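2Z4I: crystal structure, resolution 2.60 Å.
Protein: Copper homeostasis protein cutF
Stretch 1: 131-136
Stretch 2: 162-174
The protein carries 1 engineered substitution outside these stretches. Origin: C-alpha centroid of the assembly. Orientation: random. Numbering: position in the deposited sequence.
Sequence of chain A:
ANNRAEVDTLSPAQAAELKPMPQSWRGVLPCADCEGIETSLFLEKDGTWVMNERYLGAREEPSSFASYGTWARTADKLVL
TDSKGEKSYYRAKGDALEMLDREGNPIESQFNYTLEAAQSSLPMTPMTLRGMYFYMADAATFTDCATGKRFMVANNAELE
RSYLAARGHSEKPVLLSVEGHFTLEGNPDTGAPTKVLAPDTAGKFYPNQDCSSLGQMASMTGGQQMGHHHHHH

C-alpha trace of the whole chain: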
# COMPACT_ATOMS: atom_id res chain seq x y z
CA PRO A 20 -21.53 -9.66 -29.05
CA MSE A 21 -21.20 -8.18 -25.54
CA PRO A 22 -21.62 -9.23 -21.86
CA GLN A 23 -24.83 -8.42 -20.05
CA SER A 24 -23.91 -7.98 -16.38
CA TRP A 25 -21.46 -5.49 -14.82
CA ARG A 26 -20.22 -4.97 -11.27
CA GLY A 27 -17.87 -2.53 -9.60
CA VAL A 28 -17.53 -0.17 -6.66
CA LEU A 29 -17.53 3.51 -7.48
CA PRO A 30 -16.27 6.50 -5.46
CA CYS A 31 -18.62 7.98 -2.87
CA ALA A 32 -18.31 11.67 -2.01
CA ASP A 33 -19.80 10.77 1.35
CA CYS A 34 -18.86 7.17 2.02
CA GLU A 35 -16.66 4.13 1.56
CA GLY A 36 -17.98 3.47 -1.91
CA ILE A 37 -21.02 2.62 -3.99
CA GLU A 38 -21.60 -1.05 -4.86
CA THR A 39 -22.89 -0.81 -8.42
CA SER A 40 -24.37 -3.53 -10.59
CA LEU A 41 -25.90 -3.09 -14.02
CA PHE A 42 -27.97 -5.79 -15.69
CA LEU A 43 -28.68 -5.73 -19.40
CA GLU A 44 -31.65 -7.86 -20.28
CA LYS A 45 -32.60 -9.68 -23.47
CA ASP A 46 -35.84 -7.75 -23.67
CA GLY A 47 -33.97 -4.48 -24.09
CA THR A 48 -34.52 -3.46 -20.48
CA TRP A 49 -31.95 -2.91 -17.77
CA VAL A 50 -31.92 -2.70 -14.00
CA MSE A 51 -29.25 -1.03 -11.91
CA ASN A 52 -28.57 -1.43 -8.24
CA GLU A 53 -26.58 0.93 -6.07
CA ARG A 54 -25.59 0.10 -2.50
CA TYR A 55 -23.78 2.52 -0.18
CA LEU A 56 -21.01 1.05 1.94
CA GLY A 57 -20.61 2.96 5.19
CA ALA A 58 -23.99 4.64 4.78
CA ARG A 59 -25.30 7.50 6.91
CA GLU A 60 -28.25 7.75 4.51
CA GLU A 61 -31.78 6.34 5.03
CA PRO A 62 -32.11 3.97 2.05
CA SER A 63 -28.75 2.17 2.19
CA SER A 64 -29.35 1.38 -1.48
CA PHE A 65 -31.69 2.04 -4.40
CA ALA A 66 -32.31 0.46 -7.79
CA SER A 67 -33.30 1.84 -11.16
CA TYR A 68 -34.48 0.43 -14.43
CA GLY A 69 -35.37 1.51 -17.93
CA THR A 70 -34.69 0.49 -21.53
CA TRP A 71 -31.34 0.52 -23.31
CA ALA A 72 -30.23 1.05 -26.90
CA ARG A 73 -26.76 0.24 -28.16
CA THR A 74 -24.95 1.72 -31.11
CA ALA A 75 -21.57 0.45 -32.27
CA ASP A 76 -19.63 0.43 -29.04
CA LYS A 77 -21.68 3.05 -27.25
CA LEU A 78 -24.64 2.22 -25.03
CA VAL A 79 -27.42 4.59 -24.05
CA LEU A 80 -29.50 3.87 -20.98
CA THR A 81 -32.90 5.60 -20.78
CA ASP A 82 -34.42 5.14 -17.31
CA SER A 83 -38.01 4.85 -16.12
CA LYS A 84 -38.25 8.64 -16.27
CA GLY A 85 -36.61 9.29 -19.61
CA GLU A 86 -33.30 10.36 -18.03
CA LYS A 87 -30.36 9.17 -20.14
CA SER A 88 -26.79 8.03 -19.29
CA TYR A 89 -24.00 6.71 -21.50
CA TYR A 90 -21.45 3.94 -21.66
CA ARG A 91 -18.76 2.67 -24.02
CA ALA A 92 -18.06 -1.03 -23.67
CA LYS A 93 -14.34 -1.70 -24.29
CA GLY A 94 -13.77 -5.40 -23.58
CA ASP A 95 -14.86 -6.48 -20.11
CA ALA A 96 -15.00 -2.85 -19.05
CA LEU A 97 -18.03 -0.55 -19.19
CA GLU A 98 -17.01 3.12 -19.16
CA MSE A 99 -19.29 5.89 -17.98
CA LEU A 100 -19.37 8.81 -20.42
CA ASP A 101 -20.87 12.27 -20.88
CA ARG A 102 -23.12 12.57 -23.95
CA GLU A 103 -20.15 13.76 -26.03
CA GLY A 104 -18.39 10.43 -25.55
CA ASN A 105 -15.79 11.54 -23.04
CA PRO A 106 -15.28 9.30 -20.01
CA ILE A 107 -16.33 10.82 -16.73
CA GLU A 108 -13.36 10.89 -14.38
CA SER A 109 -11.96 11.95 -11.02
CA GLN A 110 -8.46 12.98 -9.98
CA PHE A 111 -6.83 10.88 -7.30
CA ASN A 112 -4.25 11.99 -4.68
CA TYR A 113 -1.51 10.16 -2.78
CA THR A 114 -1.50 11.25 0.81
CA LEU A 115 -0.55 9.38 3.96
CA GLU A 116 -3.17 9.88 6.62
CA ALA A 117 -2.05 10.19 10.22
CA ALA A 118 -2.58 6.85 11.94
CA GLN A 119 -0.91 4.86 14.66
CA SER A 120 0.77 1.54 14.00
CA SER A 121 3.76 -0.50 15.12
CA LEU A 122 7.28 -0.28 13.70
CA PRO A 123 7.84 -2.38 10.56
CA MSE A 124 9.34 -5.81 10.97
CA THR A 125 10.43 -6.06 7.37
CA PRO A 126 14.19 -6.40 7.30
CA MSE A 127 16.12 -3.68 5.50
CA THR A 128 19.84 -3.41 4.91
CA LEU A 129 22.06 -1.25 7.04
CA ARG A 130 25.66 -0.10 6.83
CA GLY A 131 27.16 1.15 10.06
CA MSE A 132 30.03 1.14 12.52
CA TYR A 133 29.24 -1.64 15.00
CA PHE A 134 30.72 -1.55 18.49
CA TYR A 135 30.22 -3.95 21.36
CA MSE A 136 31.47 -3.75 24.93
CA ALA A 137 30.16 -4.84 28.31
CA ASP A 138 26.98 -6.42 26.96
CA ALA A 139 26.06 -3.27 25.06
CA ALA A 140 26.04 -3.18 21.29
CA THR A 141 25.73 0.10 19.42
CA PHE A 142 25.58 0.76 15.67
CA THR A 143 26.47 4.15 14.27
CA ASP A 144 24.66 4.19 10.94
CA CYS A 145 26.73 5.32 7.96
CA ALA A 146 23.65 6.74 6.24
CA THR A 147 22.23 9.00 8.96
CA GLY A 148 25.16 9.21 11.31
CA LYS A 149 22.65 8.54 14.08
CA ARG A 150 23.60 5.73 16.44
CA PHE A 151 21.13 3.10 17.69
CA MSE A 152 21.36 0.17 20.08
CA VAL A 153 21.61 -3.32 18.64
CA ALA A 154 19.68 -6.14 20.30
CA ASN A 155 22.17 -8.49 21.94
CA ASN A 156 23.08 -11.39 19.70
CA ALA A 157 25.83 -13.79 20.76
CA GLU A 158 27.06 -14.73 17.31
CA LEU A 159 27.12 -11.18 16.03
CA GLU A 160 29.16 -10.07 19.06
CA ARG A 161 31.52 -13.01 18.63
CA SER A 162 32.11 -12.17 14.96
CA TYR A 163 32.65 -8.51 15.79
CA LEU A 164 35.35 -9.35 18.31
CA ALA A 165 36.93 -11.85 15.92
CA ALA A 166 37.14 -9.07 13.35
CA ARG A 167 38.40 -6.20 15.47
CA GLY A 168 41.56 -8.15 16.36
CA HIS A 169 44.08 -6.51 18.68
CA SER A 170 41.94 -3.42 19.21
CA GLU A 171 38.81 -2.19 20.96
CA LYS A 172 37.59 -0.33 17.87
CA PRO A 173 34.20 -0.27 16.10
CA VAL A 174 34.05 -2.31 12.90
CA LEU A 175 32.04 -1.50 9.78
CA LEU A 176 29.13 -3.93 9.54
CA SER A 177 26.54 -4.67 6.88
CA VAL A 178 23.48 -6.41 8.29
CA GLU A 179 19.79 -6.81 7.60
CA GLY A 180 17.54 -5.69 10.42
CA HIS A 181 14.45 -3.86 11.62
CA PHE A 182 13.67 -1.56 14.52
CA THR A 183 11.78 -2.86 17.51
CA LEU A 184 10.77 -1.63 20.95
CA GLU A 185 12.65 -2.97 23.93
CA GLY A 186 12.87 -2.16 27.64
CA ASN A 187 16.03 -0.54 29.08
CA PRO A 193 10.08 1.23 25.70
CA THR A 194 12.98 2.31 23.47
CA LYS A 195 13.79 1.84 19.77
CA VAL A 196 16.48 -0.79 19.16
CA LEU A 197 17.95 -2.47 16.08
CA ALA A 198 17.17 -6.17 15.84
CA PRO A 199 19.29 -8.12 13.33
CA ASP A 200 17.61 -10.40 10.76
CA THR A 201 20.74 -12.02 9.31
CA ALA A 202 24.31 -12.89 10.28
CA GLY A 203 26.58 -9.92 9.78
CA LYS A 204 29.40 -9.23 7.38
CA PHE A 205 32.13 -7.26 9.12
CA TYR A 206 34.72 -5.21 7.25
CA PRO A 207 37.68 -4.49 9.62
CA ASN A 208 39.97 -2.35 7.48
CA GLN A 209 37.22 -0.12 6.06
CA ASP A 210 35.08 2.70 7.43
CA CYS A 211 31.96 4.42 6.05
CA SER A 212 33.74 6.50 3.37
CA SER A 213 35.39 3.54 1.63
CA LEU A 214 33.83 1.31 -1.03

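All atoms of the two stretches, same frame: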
# COMPACT_ATOMS: atom_id res chain seq x y z
N GLY A 131 26.81 0.29 8.94
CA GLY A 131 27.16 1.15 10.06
C GLY A 131 28.40 0.68 10.79
O GLY A 131 28.94 -0.39 10.48
N MSE A 132 28.87 1.50 11.73
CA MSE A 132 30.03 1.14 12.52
C MSE A 132 29.52 0.46 13.78
O MSE A 132 28.95 1.10 14.66
CB MSE A 132 30.84 2.39 12.89
CG MSE A 132 31.47 3.15 11.71
SE MSE A 132 32.57 2.10 10.48
CE MSE A 132 33.84 1.35 11.71
N TYR A 133 29.70 -0.86 13.85
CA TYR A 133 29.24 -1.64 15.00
C TYR A 133 30.29 -1.64 16.10
O TYR A 133 31.48 -1.71 15.82
CB TYR A 133 28.98 -3.09 14.59
CG TYR A 133 28.46 -3.99 15.70
CD1 TYR A 133 27.10 -4.03 16.01
CD2 TYR A 133 29.32 -4.81 16.42
CE1 TYR A 133 26.61 -4.86 17.01
CE2 TYR A 133 28.84 -5.66 17.43
CZ TYR A 133 27.49 -5.68 17.71
OH TYR A 133 27.00 -6.51 18.70
N PHE A 134 29.83 -1.56 17.34
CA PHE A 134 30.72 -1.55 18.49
C PHE A 134 30.07 -2.22 19.68
O PHE A 134 28.99 -1.85 20.11
CB PHE A 134 31.08 -0.11 18.85
CG PHE A 134 31.93 0.00 20.07
CD1 PHE A 134 31.38 0.40 21.28
CD2 PHE A 134 33.29 -0.31 20.02
CE1 PHE A 134 32.17 0.49 22.44
CE2 PHE A 134 34.09 -0.23 21.16
CZ PHE A 134 33.53 0.17 22.38
N TYR A 135 30.75 -3.23 20.21
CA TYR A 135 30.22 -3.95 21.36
C TYR A 135 31.19 -3.90 22.53
O TYR A 135 32.40 -3.97 22.34
CB TYR A 135 29.95 -5.40 20.98
CG TYR A 135 29.46 -6.24 22.13
CD1 TYR A 135 28.20 -6.03 22.67
CD2 TYR A 135 30.27 -7.23 22.68
CE1 TYR A 135 27.75 -6.78 23.73
CE2 TYR A 135 29.83 -7.99 23.74
CZ TYR A 135 28.57 -7.76 24.26
OH TYR A 135 28.12 -8.53 25.32
N MSE A 136 30.64 -3.79 23.73
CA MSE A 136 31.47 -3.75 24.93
C MSE A 136 30.63 -3.75 26.19
O MSE A 136 29.79 -2.87 26.39
CB MSE A 136 32.34 -2.51 24.92
CG MSE A 136 33.12 -2.34 26.21
SE MSE A 136 34.16 -0.73 26.24
CE MSE A 136 32.75 0.57 26.56
N SER A 162 31.57 -12.59 16.25
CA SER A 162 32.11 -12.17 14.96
C SER A 162 32.76 -10.80 15.04
O SER A 162 33.86 -10.61 14.53
CB SER A 162 30.99 -12.16 13.93
OG SER A 162 30.34 -13.42 13.88
N TYR A 163 32.09 -9.85 15.66
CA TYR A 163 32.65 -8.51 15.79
C TYR A 163 34.04 -8.60 16.41
O TYR A 163 35.02 -8.12 15.84
CB TYR A 163 31.75 -7.62 16.66
CG TYR A 163 32.45 -6.40 17.24
CD1 TYR A 163 33.10 -5.48 16.41
CD2 TYR A 163 32.45 -6.15 18.61
CE1 TYR A 163 33.73 -4.36 16.93
CE2 TYR A 163 33.08 -5.03 19.15
CZ TYR A 163 33.73 -4.13 18.30
OH TYR A 163 34.38 -3.01 18.81
N LEU A 164 34.10 -9.21 17.58
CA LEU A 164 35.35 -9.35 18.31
C LEU A 164 36.42 -10.00 17.45
O LEU A 164 37.55 -9.51 17.36
CB LEU A 164 35.11 -10.19 19.57
CG LEU A 164 34.17 -9.57 20.59
CD1 LEU A 164 33.76 -10.60 21.61
CD2 LEU A 164 34.85 -8.38 21.25
N ALA A 165 36.04 -11.10 16.79
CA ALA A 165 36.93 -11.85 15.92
C ALA A 165 37.40 -11.05 14.71
O ALA A 165 38.31 -11.47 14.00
CB ALA A 165 36.24 -13.13 15.45
N ALA A 166 36.78 -9.90 14.48
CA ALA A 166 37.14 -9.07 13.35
C ALA A 166 37.88 -7.81 13.76
O ALA A 166 38.57 -7.21 12.95
CB ALA A 166 35.90 -8.71 12.57
N ARG A 167 37.73 -7.41 15.01
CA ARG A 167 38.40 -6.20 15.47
C ARG A 167 39.81 -6.48 16.00
O ARG A 167 40.50 -5.57 16.48
CB ARG A 167 37.56 -5.53 16.55
CG ARG A 167 37.46 -6.32 17.83
CD ARG A 167 36.93 -5.45 18.95
NE ARG A 167 37.17 -6.06 20.25
CZ ARG A 167 36.91 -5.46 21.41
NH1 ARG A 167 37.16 -6.09 22.55
NH2 ARG A 167 36.39 -4.24 21.42
N GLY A 168 40.23 -7.74 15.91
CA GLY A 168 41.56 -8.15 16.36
C GLY A 168 42.11 -7.47 17.60
O GLY A 168 41.41 -7.25 18.58
N HIS A 169 43.40 -7.15 17.56
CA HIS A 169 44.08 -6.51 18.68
C HIS A 169 43.70 -5.04 18.78
O HIS A 169 44.54 -4.16 18.60
CB HIS A 169 45.59 -6.65 18.53
N SER A 170 42.43 -4.79 19.07
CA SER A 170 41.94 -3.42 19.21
C SER A 170 40.50 -3.39 19.70
O SER A 170 39.71 -4.29 19.40
CB SER A 170 42.01 -2.67 17.88
OG SER A 170 41.08 -3.20 16.95
N GLU A 171 40.17 -2.36 20.46
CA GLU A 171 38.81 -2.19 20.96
C GLU A 171 38.19 -1.09 20.09
O GLU A 171 37.78 -0.04 20.59
CB GLU A 171 38.83 -1.77 22.43
N LYS A 172 38.14 -1.33 18.78
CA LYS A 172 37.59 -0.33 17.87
C LYS A 172 36.34 -0.82 17.16
O LYS A 172 36.17 -2.02 16.94
CB LYS A 172 38.66 0.06 16.84
N PRO A 173 35.44 0.10 16.80
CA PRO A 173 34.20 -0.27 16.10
C PRO A 173 34.50 -0.72 14.67
O PRO A 173 35.33 -0.12 13.98
CB PRO A 173 33.38 1.02 16.16
CG PRO A 173 34.41 2.08 16.21
CD PRO A 173 35.41 1.52 17.17
N VAL A 174 33.83 -1.77 14.23
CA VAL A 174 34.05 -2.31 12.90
C VAL A 174 32.84 -2.08 11.99
O VAL A 174 31.69 -2.21 12.42
CB VAL A 174 34.31 -3.82 12.97
CG1 VAL A 174 34.55 -4.38 11.61
CG2 VAL A 174 35.49 -4.08 13.86

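Two backbone hydrogen bonds anchor the contact. Y133 N donates to V174 O and V174 N donates to Y133 O, each at 2.8 Å, which makes Y133 and V174 a hydrogen-bonded pair of an antiparallel bridge. Both residues are buried, and their side chains lie on the same face of the sheet.

On that face sits Y163, carried by the helix that runs steeply across the strand. Its CA-to-CB bond points toward the strand, and with chi1 in t the long axis of the ring points across the strand. The edge of the Y133 ring meets the face of the Y163 ring, with planes at 78°, and Y133 CE2 approaches Y163 CB to 3.6 Å. Farther along, Y135 CB packs 3.5 Å from Y163 CD2. Y163 combines two roles: its ring fills buried space, while its hydroxyl donates to the loop, Y163 OH to K172 O at 2.8 Å, tying the helix to the segment that leads into the bridge.

Apolar packing continues at P173. F134 CB lies 3.7 Å from P173 CB, and the edge of the F134 ring faces the loop backbone, with F134 CE2 3.7 Å from E171 O. Selenomethionine M132, its chi angles all m, brings its end nearer to the loop, with M132 CE 3.1 Å from P173 O.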